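Local coordinates for pesticidal crystal protein Cry4Aa (Bacillus thuringiensis, PDB 2C9K), which binds midgut epithelial cells of mosquito larvae and promotes their colloid-osmotic lysis, acting as a pore-forming insecticidal delta-endotoxin, at residues I537-M549 / F573-L587. Sequence-based numbering, arbitrary orientation.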
loop_
_atom_site.group_PDB
_atom_site.type_symbol
_atom_site.label_atom_id
_atom_site.label_comp_id
_atom_site.label_asym_id
_atom_site.label_seq_id
_atom_site.Cartn_x
_atom_site.Cartn_y
_atom_site.Cartn_z
ATOM N N ILE A 537 28.012 6.052 0.106
ATOM C CA ILE A 537 27.457 4.702 0.174
ATOM C C ILE A 537 28.216 3.657 -0.634
ATOM O O ILE A 537 28.431 3.819 -1.833
ATOM C CB ILE A 537 26.015 4.710 -0.302
ATOM C CG1 ILE A 537 25.939 5.460 -1.640
ATOM C CG2 ILE A 537 25.134 5.334 0.767
ATOM C CD1 ILE A 537 24.546 5.713 -2.150
ATOM N N ASN A 538 28.610 2.579 0.030
ATOM C CA ASN A 538 29.336 1.513 -0.634
ATOM C C ASN A 538 28.492 0.257 -0.702
ATOM O O ASN A 538 27.987 -0.235 0.304
ATOM C CB ASN A 538 30.645 1.243 0.093
ATOM C CG ASN A 538 31.570 2.430 0.053
ATOM O OD1 ASN A 538 32.028 2.834 -1.016
ATOM N ND2 ASN A 538 31.843 3.013 1.218
ATOM N N LEU A 539 28.349 -0.246 -1.920
ATOM C CA LEU A 539 27.555 -1.430 -2.217
ATOM C C LEU A 539 28.497 -2.583 -2.530
ATOM O O LEU A 539 29.251 -2.525 -3.505
ATOM C CB LEU A 539 26.694 -1.157 -3.449
ATOM C CG LEU A 539 25.232 -1.575 -3.565
ATOM C CD1 LEU A 539 24.861 -1.516 -5.045
ATOM C CD2 LEU A 539 25.002 -2.967 -3.013
ATOM N N SER A 540 28.470 -3.625 -1.708
ATOM C CA SER A 540 29.321 -4.773 -1.963
ATOM C C SER A 540 28.477 -5.956 -2.385
ATOM O O SER A 540 27.631 -6.434 -1.626
ATOM C CB SER A 540 30.131 -5.152 -0.725
ATOM O OG SER A 540 31.258 -4.310 -0.574
ATOM N N ILE A 541 28.684 -6.402 -3.615
ATOM C CA ILE A 541 27.975 -7.559 -4.120
ATOM C C ILE A 541 29.033 -8.649 -4.257
ATOM O O ILE A 541 29.758 -8.716 -5.256
ATOM C CB ILE A 541 27.323 -7.291 -5.488
ATOM C CG1 ILE A 541 26.399 -6.082 -5.392
ATOM C CG2 ILE A 541 26.517 -8.500 -5.924
ATOM C CD1 ILE A 541 25.633 -5.792 -6.670
ATOM N N PRO A 542 29.161 -9.492 -3.222
ATOM C CA PRO A 542 30.122 -10.592 -3.185
ATOM C C PRO A 542 30.108 -11.391 -4.474
ATOM O O PRO A 542 29.063 -11.862 -4.907
ATOM C CB PRO A 542 29.645 -11.410 -1.996
ATOM C CG PRO A 542 29.173 -10.354 -1.059
ATOM C CD PRO A 542 28.386 -9.435 -1.970
ATOM N N GLY A 543 31.277 -11.530 -5.088
ATOM C CA GLY A 543 31.376 -12.279 -6.319
ATOM C C GLY A 543 30.908 -11.545 -7.558
ATOM O O GLY A 543 31.006 -12.093 -8.653
ATOM N N VAL A 544 30.413 -10.318 -7.418
ATOM C CA VAL A 544 29.937 -9.574 -8.590
ATOM C C VAL A 544 30.564 -8.186 -8.816
ATOM O O VAL A 544 31.182 -7.942 -9.849
ATOM C CB VAL A 544 28.397 -9.405 -8.553
ATOM C CG1 VAL A 544 27.933 -8.601 -9.749
ATOM C CG2 VAL A 544 27.720 -10.763 -8.536
ATOM N N ALA A 545 30.403 -7.271 -7.868
ATOM C CA ALA A 545 30.958 -5.934 -8.058
ATOM C C ALA A 545 31.161 -5.169 -6.761
ATOM O O ALA A 545 30.834 -5.654 -5.675
ATOM C CB ALA A 545 30.054 -5.126 -8.993
ATOM N N GLU A 546 31.718 -3.968 -6.894
ATOM C CA GLU A 546 31.951 -3.098 -5.754
ATOM C C GLU A 546 31.600 -1.679 -6.179
ATOM O O GLU A 546 32.418 -0.977 -6.754
ATOM C CB GLU A 546 33.409 -3.153 -5.322
ATOM C CG GLU A 546 33.634 -2.529 -3.975
ATOM C CD GLU A 546 33.092 -3.394 -2.848
ATOM O OE1 GLU A 546 32.901 -2.870 -1.726
ATOM O OE2 GLU A 546 32.870 -4.603 -3.081
ATOM N N LEU A 547 30.379 -1.257 -5.894
ATOM C CA LEU A 547 29.943 0.072 -6.278
ATOM C C LEU A 547 29.978 1.058 -5.117
ATOM O O LEU A 547 29.804 0.682 -3.964
ATOM C CB LEU A 547 28.530 0.001 -6.844
ATOM C CG LEU A 547 28.265 -1.034 -7.941
ATOM C CD1 LEU A 547 28.388 -2.446 -7.376
ATOM C CD2 LEU A 547 26.866 -0.815 -8.497
ATOM N N GLY A 548 30.203 2.326 -5.433
ATOM C CA GLY A 548 30.249 3.342 -4.402
ATOM C C GLY A 548 29.943 4.700 -4.990
ATOM O O GLY A 548 30.210 4.946 -6.166
ATOM N N MET A 549 29.378 5.587 -4.180
ATOM C CA MET A 549 29.046 6.923 -4.651
ATOM C C MET A 549 28.649 7.878 -3.510
ATOM O O MET A 549 28.314 7.452 -2.402
ATOM C CB MET A 549 27.921 6.835 -5.695
ATOM C CG MET A 549 26.611 6.281 -5.165
ATOM S SD MET A 549 25.264 6.177 -6.388
ATOM C CE MET A 549 25.517 7.724 -7.321
ATOM N N PHE A 573 24.791 4.143 -9.566
ATOM C CA PHE A 573 26.200 3.812 -9.455
ATOM C C PHE A 573 26.769 3.704 -10.865
ATOM O O PHE A 573 26.062 3.323 -11.796
ATOM C CB PHE A 573 26.387 2.490 -8.726
ATOM C CG PHE A 573 25.908 2.505 -7.311
ATOM C CD1 PHE A 573 24.647 2.032 -6.987
ATOM C CD2 PHE A 573 26.735 2.961 -6.293
ATOM C CE1 PHE A 573 24.214 2.007 -5.667
ATOM C CE2 PHE A 573 26.314 2.943 -4.970
ATOM C CZ PHE A 573 25.050 2.463 -4.653
ATOM N N SER A 574 28.048 4.029 -11.017
ATOM C CA SER A 574 28.692 3.988 -12.319
ATOM C C SER A 574 28.940 2.583 -12.856
ATOM O O SER A 574 28.375 2.198 -13.879
ATOM C CB SER A 574 30.004 4.768 -12.268
ATOM O OG SER A 574 30.831 4.309 -11.218
ATOM N N ASN A 575 29.783 1.816 -12.178
ATOM C CA ASN A 575 30.084 0.459 -12.624
ATOM C C ASN A 575 28.838 -0.418 -12.758
ATOM O O ASN A 575 27.884 -0.292 -11.994
ATOM C CB ASN A 575 31.091 -0.198 -11.673
ATOM C CG ASN A 575 30.687 -0.072 -10.218
ATOM O OD1 ASN A 575 30.428 1.026 -9.723
ATOM N ND2 ASN A 575 30.643 -1.199 -9.519
ATOM N N GLU A 576 28.855 -1.308 -13.744
ATOM C CA GLU A 576 27.730 -2.202 -13.975
ATOM C C GLU A 576 27.957 -3.594 -13.396
ATOM O O GLU A 576 29.084 -4.001 -13.119
ATOM C CB GLU A 576 27.429 -2.314 -15.471
ATOM C CG GLU A 576 28.600 -2.749 -16.332
ATOM C CD GLU A 576 28.196 -2.956 -17.781
ATOM O OE1 GLU A 576 27.589 -4.010 -18.086
ATOM O OE2 GLU A 576 28.469 -2.058 -18.612
ATOM N N VAL A 577 26.865 -4.321 -13.224
ATOM C CA VAL A 577 26.916 -5.658 -12.674
ATOM C C VAL A 577 26.224 -6.648 -13.623
ATOM O O VAL A 577 25.363 -6.276 -14.426
ATOM C CB VAL A 577 26.224 -5.677 -11.304
ATOM C CG1 VAL A 577 26.615 -4.439 -10.518
ATOM C CG2 VAL A 577 24.715 -5.730 -11.479
ATOM N N LYS A 578 26.620 -7.909 -13.537
ATOM C CA LYS A 578 26.034 -8.944 -14.365
ATOM C C LYS A 578 25.684 -10.121 -13.468
ATOM O O LYS A 578 26.506 -10.574 -12.666
ATOM C CB LYS A 578 27.002 -9.379 -15.472
ATOM C CG LYS A 578 28.358 -9.910 -15.004
ATOM C CD LYS A 578 29.262 -8.797 -14.442
ATOM C CE LYS A 578 29.164 -8.664 -12.921
ATOM N NZ LYS A 578 29.808 -7.414 -12.430
ATOM N N PHE A 579 24.451 -10.601 -13.599
ATOM C CA PHE A 579 23.975 -11.719 -12.802
ATOM C C PHE A 579 23.674 -12.924 -13.693
ATOM O O PHE A 579 23.186 -12.776 -14.812
ATOM C CB PHE A 579 22.712 -11.308 -12.046
ATOM C CG PHE A 579 22.891 -10.102 -11.168
ATOM C CD1 PHE A 579 22.097 -8.973 -11.346
ATOM C CD2 PHE A 579 23.818 -10.104 -10.131
ATOM C CE1 PHE A 579 22.221 -7.873 -10.502
ATOM C CE2 PHE A 579 23.944 -9.005 -9.282
ATOM C CZ PHE A 579 23.143 -7.891 -9.470
ATOM N N ALA A 580 23.980 -14.116 -13.195
ATOM C CA ALA A 580 23.722 -15.332 -13.943
ATOM C C ALA A 580 22.308 -15.772 -13.600
ATOM O O ALA A 580 21.704 -15.256 -12.670
ATOM C CB ALA A 580 24.725 -16.411 -13.562
ATOM N N PRO A 581 21.762 -16.734 -14.354
ATOM C CA PRO A 581 20.407 -17.237 -14.121
ATOM C C PRO A 581 20.182 -17.780 -12.725
ATOM O O PRO A 581 20.963 -18.586 -12.235
ATOM C CB PRO A 581 20.262 -18.322 -15.181
ATOM C CG PRO A 581 21.114 -17.802 -16.303
ATOM C CD PRO A 581 22.341 -17.352 -15.560
ATOM N N ASN A 582 19.109 -17.325 -12.089
ATOM C CA ASN A 582 18.745 -17.777 -10.748
ATOM C C ASN A 582 19.838 -17.599 -9.705
ATOM O O ASN A 582 19.870 -18.326 -8.717
ATOM C CB ASN A 582 18.352 -19.249 -10.802
ATOM C CG ASN A 582 17.766 -19.623 -12.131
ATOM O OD1 ASN A 582 16.805 -19.012 -12.585
ATOM N ND2 ASN A 582 18.350 -20.622 -12.774
ATOM N N GLN A 583 20.725 -16.635 -9.915
ATOM C CA GLN A 583 21.806 -16.396 -8.975
ATOM C C GLN A 583 21.320 -15.716 -7.706
ATOM O O GLN A 583 20.632 -14.698 -7.770
ATOM C CB GLN A 583 22.888 -15.546 -9.640
ATOM C CG GLN A 583 23.874 -14.926 -8.674
ATOM C CD GLN A 583 25.011 -14.213 -9.376
ATOM O OE1 GLN A 583 24.844 -13.673 -10.470
ATOM N NE2 GLN A 583 26.173 -14.189 -8.741
ATOM N N ASN A 584 21.663 -16.281 -6.553
ATOM C CA ASN A 584 21.270 -15.674 -5.284
ATOM C C ASN A 584 22.235 -14.499 -5.076
ATOM O O ASN A 584 23.453 -14.660 -5.129
ATOM C CB ASN A 584 21.384 -16.682 -4.140
ATOM C CG ASN A 584 20.736 -16.185 -2.858
ATOM O OD1 ASN A 584 19.516 -16.038 -2.783
ATOM N ND2 ASN A 584 21.552 -15.926 -1.840
ATOM N N ILE A 585 21.688 -13.313 -4.852
ATOM C CA ILE A 585 22.508 -12.123 -4.705
ATOM C C ILE A 585 22.429 -11.480 -3.337
ATOM O O ILE A 585 21.354 -11.369 -2.763
ATOM C CB ILE A 585 22.091 -11.071 -5.740
ATOM C CG1 ILE A 585 22.059 -11.709 -7.137
ATOM C CG2 ILE A 585 23.037 -9.892 -5.693
ATOM C CD1 ILE A 585 21.345 -10.869 -8.172
ATOM N N SER A 586 23.579 -11.058 -2.823
ATOM C CA SER A 586 23.653 -10.374 -1.534
ATOM C C SER A 586 23.951 -8.906 -1.808
ATOM O O SER A 586 24.955 -8.575 -2.437
ATOM C CB SER A 586 24.765 -10.955 -0.662
ATOM O OG SER A 586 24.501 -12.300 -0.340
ATOM N N LEU A 587 23.065 -8.032 -1.353
ATOM C CA LEU A 587 23.241 -6.609 -1.555
ATOM C C LEU A 587 23.572 -5.958 -0.212
ATOM O O LEU A 587 22.685 -5.564 0.555
ATOM C CB LEU A 587 21.967 -6.011 -2.168
ATOM C CG LEU A 587 22.023 -5.525 -3.628
ATOM C CD1 LEU A 587 22.473 -6.635 -4.556
ATOM C CD2 LEU A 587 20.649 -5.021 -4.048
#
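Phe573 lies against the inner side of hairpin 537-549, in contact with Leu539, Leu547 and Met549. Leu547 CD2 packs on Phe573 CB. The Met549 sulfur sits over one ring face, SD 3.7 Å from the ring centroid and offset toward the rim, a Met-aromatic contact. Leu539 CD1 meets CE1 of Phe573 at 3.6 Å, the two side chains crossing at about a right angle. Further along, Ile541 spreads its two branches. CG1 stands beside the backbone N (chi1 -56°) and carries CD1 alongside Leu587; Ile541 CD1 lies 3.9 Å from Leu587 CD1. CG2 turns to Ile585 and to the edge of the Phe579 ring. Val577 CG1 packs on Ala545 CB (3.8 Å) and also reaches Ile541 CD1 and Leu547 CD1. At the outer edge Val544 CG1 packs on Lys578 CE (3.4 Å), the two side chains running antiparallel. Lys578 NZ donates to Val544 O (3.0 Å) from above the carbonyl plane. Val544 and Ala545 together sit opposite Ile541, a classic beta bulge, with Ile541 O taking both their N-H groups. Strands 536-541 and 584-591 are antiparallel neighbours in one sheet; strand 577-579 pairs with 517-527 in the other. This facing of two sheets across an apolar core is typical of domain III, the C-terminal beta-sandwich of the active three-domain Cry toxin.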